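PDB 4F83: type C neurotoxin from Clostridium botulinum, which probably binds receptors on nerve cells through this heavy-chain fragment, in which a jelly-roll domain of the concanavalin class precedes a beta-trefoil domain. Local coordinates for residues 53-58 with 175-180; 109-114 with 143-148; 154-159 with 205-210. All coordinates share one frame; numbering follows the deposited sequence. Where two conformers were deposited one is given.

How the interactions relate
All three contacts involve the N-terminal, lectin-like half of the receptor-binding fragment, and interaction 3 brings in the start of helix 207-217. Interaction 2 is nested along the chain inside the loop closed by interaction 1, and interaction 3 opens after interaction 2 has closed. Interactions 2 and 3, with centres about 12 Å apart, share a sheet: strands 141-148 and 152-157 are neighbours in it, joined by probable backbone hydrogen bonds, Thr144 O to Tyr156 N and Thr146 O to Lys154 N. Interaction 1 belongs to a small separate sheet, its centre about 17 Å from that of interaction 2 and about 24 Å from that of interaction 3, with whose segments its own alternate along the chain. Together they join strand pairing, packing between the sheets and the docking of a helix.

Interaction 1: 53-58 with 175-180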
loop_
_atom_site.group_PDB
_atom_site.type_symbol
_atom_site.label_atom_id
_atom_site.label_comp_id
_atom_site.label_asym_id
_atom_site.label_seq_id
_atom_site.Cartn_x
_atom_site.Cartn_y
_atom_site.Cartn_z
ATOM N N ILE A 53 -9.032 14.387 -18.821
ATOM C CA ILE A 53 -9.075 15.826 -18.970
ATOM C C ILE A 53 -10.253 16.346 -18.163
ATOM O O ILE A 53 -11.389 16.012 -18.441
ATOM C CB ILE A 53 -9.191 16.247 -20.478
ATOM C CG1 ILE A 53 -7.972 15.736 -21.259
ATOM C CG2 ILE A 53 -9.267 17.762 -20.620
ATOM C CD1 ILE A 53 -8.126 15.852 -22.749
ATOM N N VAL A 54 -9.959 17.128 -17.141
ATOM C CA VAL A 54 -10.988 17.751 -16.312
ATOM C C VAL A 54 -11.117 19.213 -16.676
ATOM O O VAL A 54 -10.122 19.938 -16.711
ATOM C CB VAL A 54 -10.657 17.594 -14.798
ATOM C CG1 VAL A 54 -11.694 18.310 -13.938
ATOM C CG2 VAL A 54 -10.602 16.095 -14.436
ATOM N N ASN A 55 -12.358 19.650 -16.951
ATOM C CA ASN A 55 -12.659 21.060 -17.113
ATOM C C ASN A 55 -13.609 21.553 -16.039
ATOM O O ASN A 55 -14.795 21.186 -16.022
ATOM C CB ASN A 55 -13.217 21.348 -18.529
ATOM C CG ASN A 55 -12.115 21.579 -19.521
ATOM O OD1 ASN A 55 -11.541 22.667 -19.580
ATOM N ND2 ASN A 55 -11.740 20.529 -20.240
ATOM N N LEU A 56 -13.089 22.383 -15.136
ATOM C CA LEU A 56 -13.898 22.925 -14.054
ATOM C C LEU A 56 -14.876 23.921 -14.594
ATOM O O LEU A 56 -14.586 24.600 -15.581
ATOM C CB LEU A 56 -13.024 23.620 -13.008
ATOM C CG LEU A 56 -11.999 22.760 -12.285
ATOM C CD1 LEU A 56 -11.215 23.642 -11.319
ATOM C CD2 LEU A 56 -12.684 21.635 -11.551
ATOM N N ASN A 57 -16.046 23.999 -13.943
ATOM C CA ASN A 57 -16.937 25.137 -14.113
ATOM C C ASN A 57 -16.095 26.321 -13.726
ATOM O O ASN A 57 -15.694 26.476 -12.562
ATOM C CB ASN A 57 -18.164 25.029 -13.202
ATOM C CG ASN A 57 -19.009 26.284 -13.220
ATOM O OD1 ASN A 57 -18.493 27.396 -13.303
ATOM N ND2 ASN A 57 -20.324 26.112 -13.151
ATOM N N ASN A 58 -15.762 27.115 -14.731
ATOM C CA ASN A 58 -14.867 28.224 -14.555
ATOM C C ASN A 58 -15.240 29.130 -13.389
ATOM O O ASN A 58 -14.359 29.706 -12.756
ATOM C CB ASN A 58 -14.814 29.082 -15.825
ATOM C CG ASN A 58 -13.595 29.987 -15.846
ATOM O OD1 ASN A 58 -12.491 29.546 -15.501
ATOM N ND2 ASN A 58 -13.783 31.247 -16.235
ATOM N N LEU A 175 -5.015 30.736 -12.390
ATOM C CA LEU A 175 -5.339 29.296 -12.355
ATOM C C LEU A 175 -6.014 28.857 -13.649
ATOM O O LEU A 175 -6.697 29.652 -14.308
ATOM C CB LEU A 175 -6.227 28.975 -11.157
ATOM C CG LEU A 175 -5.568 29.179 -9.799
ATOM C CD1 LEU A 175 -6.612 29.035 -8.713
ATOM C CD2 LEU A 175 -4.417 28.161 -9.603
ATOM N N ASP A 176 -5.847 27.572 -13.975
ATOM C CA ASP A 176 -6.285 26.986 -15.240
ATOM C C ASP A 176 -7.520 26.152 -14.894
ATOM O O ASP A 176 -7.485 25.328 -13.976
ATOM C CB ASP A 176 -5.116 26.089 -15.711
ATOM C CG ASP A 176 -5.322 25.428 -17.068
ATOM O OD1 ASP A 176 -6.420 25.540 -17.687
ATOM O OD2 ASP A 176 -4.329 24.752 -17.499
ATOM N N LYS A 177 -8.628 26.393 -15.596
ATOM C CA LYS A 177 -9.840 25.613 -15.352
ATOM C C LYS A 177 -9.679 24.168 -15.859
ATOM O O LYS A 177 -10.449 23.284 -15.479
ATOM C CB LYS A 177 -11.063 26.300 -15.995
ATOM C CG LYS A 177 -11.152 26.116 -17.493
ATOM C CD LYS A 177 -12.457 26.734 -18.039
ATOM C CE LYS A 177 -12.566 26.594 -19.572
ATOM N NZ LYS A 177 -12.767 25.166 -19.993
ATOM N N THR A 178 -8.694 23.944 -16.735
ATOM C CA THR A 178 -8.408 22.594 -17.257
ATOM C C THR A 178 -7.277 21.908 -16.455
ATOM O O THR A 178 -6.253 22.535 -16.127
ATOM C CB THR A 178 -8.001 22.645 -18.739
ATOM O OG1 THR A 178 -8.965 23.404 -19.484
ATOM C CG2 THR A 178 -7.912 21.236 -19.341
ATOM N N ILE A 179 -7.460 20.613 -16.183
ATOM C CA ILE A 179 -6.468 19.816 -15.466
ATOM C C ILE A 179 -6.318 18.527 -16.252
ATOM O O ILE A 179 -7.310 17.821 -16.470
ATOM C CB ILE A 179 -6.959 19.457 -14.078
ATOM C CG1 ILE A 179 -7.321 20.747 -13.312
ATOM C CG2 ILE A 179 -5.897 18.580 -13.317
ATOM C CD1 ILE A 179 -8.115 20.493 -12.050
ATOM N N VAL A 180 -5.103 18.237 -16.687
ATOM C CA VAL A 180 -4.847 17.045 -17.511
ATOM C C VAL A 180 -3.989 16.036 -16.760
ATOM O O VAL A 180 -2.875 16.340 -16.332
ATOM C CB VAL A 180 -4.196 17.419 -18.842
ATOM C CG1 VAL A 180 -3.879 16.145 -19.664
ATOM C CG2 VAL A 180 -5.107 18.404 -19.640
#
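Val54 and Ile179 form the hydrogen-bonded pair at the centre of this antiparallel contact. Val54 N donates to Ile179 O at 2.8 Å, nearly straight at 173°, and Ile179 N returns a bond to Val54 O. A third backbone bond, Leu56 N to Lys177 O, carries the pairing beyond the end of strand 53-55, and the CA of Thr178 adds a CA-H...O contact to Val54 O. Polar side chains gather on the face that bears Asn55 and Thr178, a non-hydrogen-bonded pair. Asn55 OD1 accepts twice, from Thr178 OG1 at 2.7 Å and from Lys177 NZ at 2.8 Å. The two donors reach it from opposite faces of the amide, each well out of its plane, so the oxygen is gripped from both sides. Lys177 gets there by an extended chain that bends only at its last torsion (chi4 69°), turning the ammonium back over Asn55. Its CB and CD meanwhile run past Asn58 OD1, the two side chains crossing at about a right angle. The pairing sets strand 51-55 between strands 26-30 and 178-181 in a small antiparallel sheet of the jelly-roll domain, and strand 178-181 is met on its other flank by Asn92 and Ser93. Just before the strand, Asp176 OD1 accepts from Thr178 N in an Asx turn and also forms a salt bridge with Lys95, fixing the entry. Apolar contacts divide between the faces. Beside the polar group, Ile53 CG2 lies 3.9 Å from Thr178 CG2, the side chains pointing the same way, and Ile53 CG1 is 4.2 Å from Val180 CG2. On the buried face, Val54 and Ile179 meet CB to CB at 4.2 Å, and both of them, like Leu56, pack on Leu8 of strand 6-13.

Interaction 2: 109-114 with 143-148; sequences IEWILQ and VTITNN
Trp111 reaches across from strand 108-114 and lays its indole against Ile145 and Asn147 of strand 141-148. The strands belong to different sheets, with segment axes 9.8 Å apart at closest and N-to-C directions 21° apart, so side chains alone bridge the gap: this is the face-to-face packing of a beta sandwich, here the jelly roll of the lectin-like domain. From CB, the Trp111 side chain sets out with CG anti to the backbone N. CG and CD1 come first under the CG2 methyl of Ile145, which sits over the five-membered ring 3.6 Å from its centroid and 7° off the ring normal, a CH-pi contact. CD2 lies beneath the same methyl, with Ile145 CG1 a little farther off. Toward the pyrrole nitrogen, on the same side of the ring plane as Ile145 and obliquely, Asn147 OD1 comes 3.2 Å from NE1, a weak hydrogen bond bent to 134°. CE2 is touched by Ile145 CG2. On the six-membered ring, CE3 meets Ile145 CD1 at 3.8 Å, so that CG2 covers the five-membered ring while the CG1-CD1 branch lies along the CD2-CE3 rim. CZ2 is met by Asn147 ND2 at 3.8 Å. Farther along the strands, Ile109 CD1 packs on Val143 CG2 at 4.0 Å, while at the other end Leu113 CD2 comes within 4.5 Å of Asn147 OD1. Trp100 stacks with Trp111. The interface therefore combines dispersion over an aromatic face with one weak polar link: Asn147, a polar residue buried between the sheets, has its amide nitrogen satisfied by Ser69 OG, and its oxygen makes a weak, bent hydrogen bond with the indole N-H, while Ile145 supplies the aliphatic cover of the indole in this contact.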
loop_
_atom_site.group_PDB
_atom_site.type_symbol
_atom_site.label_atom_id
_atom_site.label_comp_id
_atom_site.label_asym_id
_atom_site.label_seq_id
_atom_site.Cartn_x
_atom_site.Cartn_y
_atom_site.Cartn_z
ATOM N N ILE A 109 8.566 13.033 -5.813
ATOM C CA ILE A 109 7.336 13.674 -6.275
ATOM C C ILE A 109 7.487 15.206 -6.041
ATOM O O ILE A 109 8.094 15.637 -5.038
ATOM C CB ILE A 109 6.116 13.060 -5.549
ATOM C CG1 ILE A 109 4.772 13.585 -6.100
ATOM C CG2 ILE A 109 6.208 13.280 -4.044
ATOM C CD1 ILE A 109 3.529 12.745 -5.619
ATOM N N GLU A 110 7.007 15.992 -7.011
ATOM C CA GLU A 110 7.232 17.443 -7.029
ATOM C C GLU A 110 5.932 18.172 -7.338
ATOM O O GLU A 110 5.241 17.824 -8.276
ATOM C CB GLU A 110 8.285 17.793 -8.083
ATOM C CG GLU A 110 8.864 19.194 -7.971
ATOM C CD GLU A 110 10.134 19.361 -8.800
ATOM O OE1 GLU A 110 10.285 18.648 -9.808
ATOM O OE2 GLU A 110 10.976 20.203 -8.448
ATOM N N TRP A 111 5.617 19.179 -6.532
ATOM C CA TRP A 111 4.490 20.067 -6.786
ATOM C C TRP A 111 5.067 21.404 -7.176
ATOM O O TRP A 111 5.933 21.927 -6.484
ATOM C CB TRP A 111 3.675 20.219 -5.513
ATOM C CG TRP A 111 2.657 21.344 -5.544
ATOM C CD1 TRP A 111 2.815 22.586 -5.034
ATOM C CD2 TRP A 111 1.318 21.271 -6.030
ATOM N NE1 TRP A 111 1.652 23.322 -5.177
ATOM C CE2 TRP A 111 0.724 22.542 -5.809
ATOM C CE3 TRP A 111 0.562 20.266 -6.654
ATOM C CZ2 TRP A 111 -0.593 22.841 -6.188
ATOM C CZ3 TRP A 111 -0.765 20.562 -7.013
ATOM C CH2 TRP A 111 -1.319 21.843 -6.774
ATOM N N ILE A 112 4.582 21.946 -8.292
ATOM C CA ILE A 112 5.108 23.198 -8.868
ATOM C C ILE A 112 3.973 24.199 -8.956
ATOM O O ILE A 112 2.905 23.878 -9.498
ATOM C CB ILE A 112 5.608 22.937 -10.314
ATOM C CG1 ILE A 112 6.616 21.779 -10.357
ATOM C CG2 ILE A 112 6.146 24.210 -10.962
ATOM C CD1 ILE A 112 7.788 22.003 -9.587
ATOM N N LEU A 113 4.203 25.412 -8.459
ATOM C CA LEU A 113 3.253 26.524 -8.645
ATOM C C LEU A 113 3.986 27.649 -9.383
ATOM O O LEU A 113 5.042 28.085 -8.947
ATOM C CB LEU A 113 2.794 27.042 -7.277
ATOM C CG LEU A 113 1.695 28.116 -7.283
ATOM C CD1 LEU A 113 0.431 27.584 -7.886
ATOM C CD2 LEU A 113 1.423 28.628 -5.844
ATOM N N GLN A 114 3.396 28.132 -10.463
ATOM C CA GLN A 114 4.100 29.019 -11.415
ATOM C C GLN A 114 3.286 30.290 -11.699
ATOM O O GLN A 114 2.074 30.232 -11.983
ATOM C CB GLN A 114 4.336 28.241 -12.704
ATOM C CG GLN A 114 5.178 28.961 -13.744
ATOM C CD GLN A 114 5.702 28.002 -14.756
ATOM O OE1 GLN A 114 6.488 27.113 -14.428
ATOM N NE2 GLN A 114 5.261 28.151 -15.993
ATOM N N VAL A 143 -0.972 11.850 -0.369
ATOM C CA VAL A 143 -0.333 13.160 -0.575
ATOM C C VAL A 143 -1.344 14.251 -0.271
ATOM O O VAL A 143 -2.530 14.171 -0.659
ATOM C CB VAL A 143 0.104 13.319 -2.044
ATOM C CG1 VAL A 143 0.673 14.775 -2.321
ATOM C CG2 VAL A 143 1.159 12.239 -2.383
ATOM N N THR A 144 -0.896 15.279 0.418
ATOM C CA THR A 144 -1.740 16.473 0.530
ATOM C C THR A 144 -0.877 17.704 0.375
ATOM O O THR A 144 0.180 17.828 1.015
ATOM C CB THR A 144 -2.479 16.563 1.877
ATOM O OG1 THR A 144 -3.094 15.307 2.182
ATOM C CG2 THR A 144 -3.573 17.650 1.815
ATOM N N ILE A 145 -1.313 18.599 -0.516
ATOM C CA ILE A 145 -0.589 19.848 -0.711
ATOM C C ILE A 145 -1.561 20.945 -0.263
ATOM O O ILE A 145 -2.755 20.966 -0.693
ATOM C CB ILE A 145 -0.202 20.100 -2.190
ATOM C CG1 ILE A 145 0.724 18.991 -2.735
ATOM C CG2 ILE A 145 0.490 21.453 -2.315
ATOM C CD1 ILE A 145 -0.012 18.050 -3.649
ATOM N N THR A 146 -1.105 21.815 0.625
ATOM C CA THR A 146 -1.949 22.989 0.952
ATOM C C THR A 146 -1.235 24.252 0.458
ATOM O O THR A 146 0.017 24.294 0.374
ATOM C CB THR A 146 -2.318 23.073 2.453
ATOM O OG1 THR A 146 -1.143 23.339 3.237
ATOM C CG2 THR A 146 -3.016 21.760 2.975
ATOM N N ASN A 147 -2.025 25.260 0.060
ATOM C CA ASN A 147 -1.458 26.499 -0.481
ATOM C C ASN A 147 -2.211 27.667 0.118
ATOM O O ASN A 147 -3.442 27.660 0.160
ATOM C CB ASN A 147 -1.592 26.577 -2.024
ATOM C CG ASN A 147 -1.037 25.331 -2.748
ATOM O OD1 ASN A 147 0.134 25.299 -3.115
ATOM N ND2 ASN A 147 -1.896 24.309 -2.954
ATOM N N ASN A 148 -1.473 28.673 0.572
ATOM C CA ASN A 148 -2.082 29.926 0.976
ATOM C C ASN A 148 -1.253 31.031 0.334
ATOM O O ASN A 148 -0.064 31.193 0.626
ATOM C CB ASN A 148 -2.108 30.077 2.494
ATOM C CG ASN A 148 -3.047 31.171 2.941
ATOM O OD1 ASN A 148 -3.015 32.282 2.413
ATOM N ND2 ASN A 148 -3.926 30.848 3.890
#

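Interaction 3: 154-159 with 205-210; sequences KLYING and LSNEDI. With SO4 (sulfate ion), chain D.
A single methyl, Ile210 CD1, sits almost exactly over the middle of the Tyr156 ring, 3.5 Å from its centroid and 7° off the ring normal. This CH-pi contact puts the methyl at nearly the same distance from all six ring carbons, with CE1 and CZ at 3.6 Å. Ile210 arrives at about a right angle to the tyrosine; its CG1 stands anti to the carbonyl carbon (chi1 -63°) and carries CD1 out to the ring, while the other branch, CG2, rests 4.1 Å from Gly159 CA. Three residues earlier, Asn207 brings its side-chain end to the ring's edge, near its plane, and close to Gly159 as well. At the phenol end a water links the two segments: it lies 2.8 Å from Tyr156 OH and donates to Leu205 O. The isoleucine is carried on the first turn of a helix whose start is well defined. Ser206 is the N-cap, its OG accepting from Asp209 N at 3.0 Å, and Ile210 N bonds to Ser206 O. Asn207 N, at the same helix start, donates to O3 of a sulfate ion at 2.8 Å; the anion, probably from the crystallisation liquor, may be further stabilised by the helix dipole. Helix 207-217 thus packs through its first turn against strand 152-157 and the turn that follows it, with Ile210 also touching Thr144 of the adjacent strand 141-148, and Tyr156 resting on Leu161 of strand 160-166.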
loop_
_atom_site.group_PDB
_atom_site.type_symbol
_atom_site.label_atom_id
_atom_site.label_comp_id
_atom_site.label_asym_id
_atom_site.label_seq_id
_atom_site.Cartn_x
_atom_site.Cartn_y
_atom_site.Cartn_z
ATOM N N LYS A 154 2.544 23.737 1.532
ATOM C CA LYS A 154 3.054 22.716 2.440
ATOM C C LYS A 154 2.748 21.337 1.811
ATOM O O LYS A 154 1.658 21.154 1.196
ATOM C CB LYS A 154 2.318 22.822 3.780
ATOM C CG LYS A 154 2.610 24.073 4.546
ATOM C CD LYS A 154 1.614 24.131 5.713
ATOM C CE LYS A 154 2.170 24.844 6.887
ATOM N NZ LYS A 154 2.467 26.228 6.578
ATOM N N LEU A 155 3.678 20.383 1.987
ATOM C CA LEU A 155 3.520 19.042 1.463
ATOM C C LEU A 155 3.437 18.055 2.635
ATOM O O LEU A 155 4.330 18.024 3.502
ATOM C CB LEU A 155 4.718 18.670 0.582
ATOM C CG LEU A 155 4.742 17.218 0.098
ATOM C CD1 LEU A 155 3.468 16.963 -0.717
ATOM C CD2 LEU A 155 6.006 17.002 -0.721
ATOM N N TYR A 156 2.346 17.293 2.671
ATOM C CA TYR A 156 2.138 16.270 3.682
ATOM C C TYR A 156 2.177 14.917 2.995
ATOM O O TYR A 156 1.651 14.749 1.883
ATOM C CB TYR A 156 0.747 16.408 4.321
ATOM C CG TYR A 156 0.548 17.649 5.122
ATOM C CD1 TYR A 156 0.387 18.885 4.485
ATOM C CD2 TYR A 156 0.463 17.604 6.525
ATOM C CE1 TYR A 156 0.166 20.046 5.212
ATOM C CE2 TYR A 156 0.244 18.788 7.271
ATOM C CZ TYR A 156 0.130 20.001 6.593
ATOM O OH TYR A 156 -0.137 21.195 7.277
ATOM N N ILE A 157 2.793 13.957 3.670
ATOM C CA ILE A 157 2.788 12.559 3.213
ATOM C C ILE A 157 2.230 11.680 4.339
ATOM O O ILE A 157 2.717 11.692 5.504
ATOM C CB ILE A 157 4.231 12.086 2.850
ATOM C CG1 ILE A 157 4.857 12.962 1.746
ATOM C CG2 ILE A 157 4.229 10.589 2.405
ATOM C CD1 ILE A 157 4.182 12.776 0.334
ATOM N N ASN A 158 1.194 10.914 4.006
ATOM C CA ASN A 158 0.511 10.091 5.000
ATOM C C ASN A 158 0.164 10.850 6.270
ATOM O O ASN A 158 0.389 10.355 7.394
ATOM C CB ASN A 158 1.349 8.823 5.317
ATOM C CG ASN A 158 1.454 7.906 4.132
ATOM O OD1 ASN A 158 0.577 7.919 3.270
ATOM N ND2 ASN A 158 2.535 7.105 4.069
ATOM N N GLY A 159 -0.322 12.082 6.089
ATOM C CA GLY A 159 -0.789 12.916 7.184
ATOM C C GLY A 159 0.283 13.625 7.981
ATOM O O GLY A 159 -0.013 14.244 8.992
ATOM N N LEU A 205 -6.438 22.984 4.436
ATOM C CA LEU A 205 -6.844 21.999 5.438
ATOM C C LEU A 205 -5.825 21.981 6.576
ATOM O O LEU A 205 -4.619 22.049 6.322
ATOM C CB LEU A 205 -6.947 20.589 4.822
ATOM C CG LEU A 205 -8.019 20.366 3.741
ATOM C CD1 LEU A 205 -7.915 18.928 3.198
ATOM C CD2 LEU A 205 -9.426 20.607 4.283
ATOM N N SER A 206 -6.317 21.876 7.810
ATOM C CA SER A 206 -5.455 21.739 8.973
ATOM C C SER A 206 -4.847 20.346 9.019
ATOM O O SER A 206 -5.365 19.415 8.401
ATOM C CB SER A 206 -6.265 21.944 10.238
ATOM O OG SER A 206 -7.221 20.904 10.404
ATOM N N ASN A 207 -3.777 20.197 9.800
ATOM C CA ASN A 207 -3.189 18.869 10.046
ATOM C C ASN A 207 -4.236 17.890 10.548
ATOM O O ASN A 207 -4.318 16.751 10.071
ATOM C CB ASN A 207 -2.038 18.994 11.060
ATOM C CG ASN A 207 -1.270 17.669 11.274
ATOM O OD1 ASN A 207 -0.673 17.123 10.357
ATOM N ND2 ASN A 207 -1.280 17.178 12.507
ATOM N N GLU A 208 -5.055 18.330 11.501
ATOM C CA GLU A 208 -6.147 17.487 11.980
ATOM C C GLU A 208 -7.069 16.997 10.841
ATOM O O GLU A 208 -7.371 15.788 10.766
ATOM C CB GLU A 208 -6.964 18.206 13.067
ATOM C CG GLU A 208 -8.022 17.295 13.687
ATOM C CD GLU A 208 -8.846 17.982 14.759
ATOM O OE1 GLU A 208 -8.593 19.172 15.042
ATOM O OE2 GLU A 208 -9.734 17.312 15.334
ATOM N N ASP A 209 -7.528 17.924 9.986
ATOM C CA ASP A 209 -8.438 17.572 8.859
ATOM C C ASP A 209 -7.775 16.657 7.829
ATOM O O ASP A 209 -8.403 15.708 7.319
ATOM C CB ASP A 209 -8.992 18.824 8.194
ATOM C CG ASP A 209 -10.061 19.520 9.063
ATOM O OD1 ASP A 209 -10.433 18.966 10.130
ATOM O OD2 ASP A 209 -10.558 20.566 8.655
ATOM N N ILE A 210 -6.500 16.921 7.541
ATOM C CA ILE A 210 -5.736 16.034 6.667
ATOM C C ILE A 210 -5.710 14.618 7.228
ATOM O O ILE A 210 -5.914 13.639 6.493
ATOM C CB ILE A 210 -4.317 16.593 6.446
ATOM C CG1 ILE A 210 -4.424 17.943 5.716
ATOM C CG2 ILE A 210 -3.432 15.612 5.668
ATOM C CD1 ILE A 210 -3.116 18.727 5.640
HETATM S S SO4 D . -1.917 23.228 11.562
HETATM O O1 SO4 D . -2.506 22.537 12.700
HETATM O O2 SO4 D . -2.346 24.619 11.600
HETATM O O3 SO4 D . -2.390 22.628 10.331
HETATM O O4 SO4 D . -0.445 23.146 11.612
HETATM O O HOH W 1 -1.886 23.045 6.071
#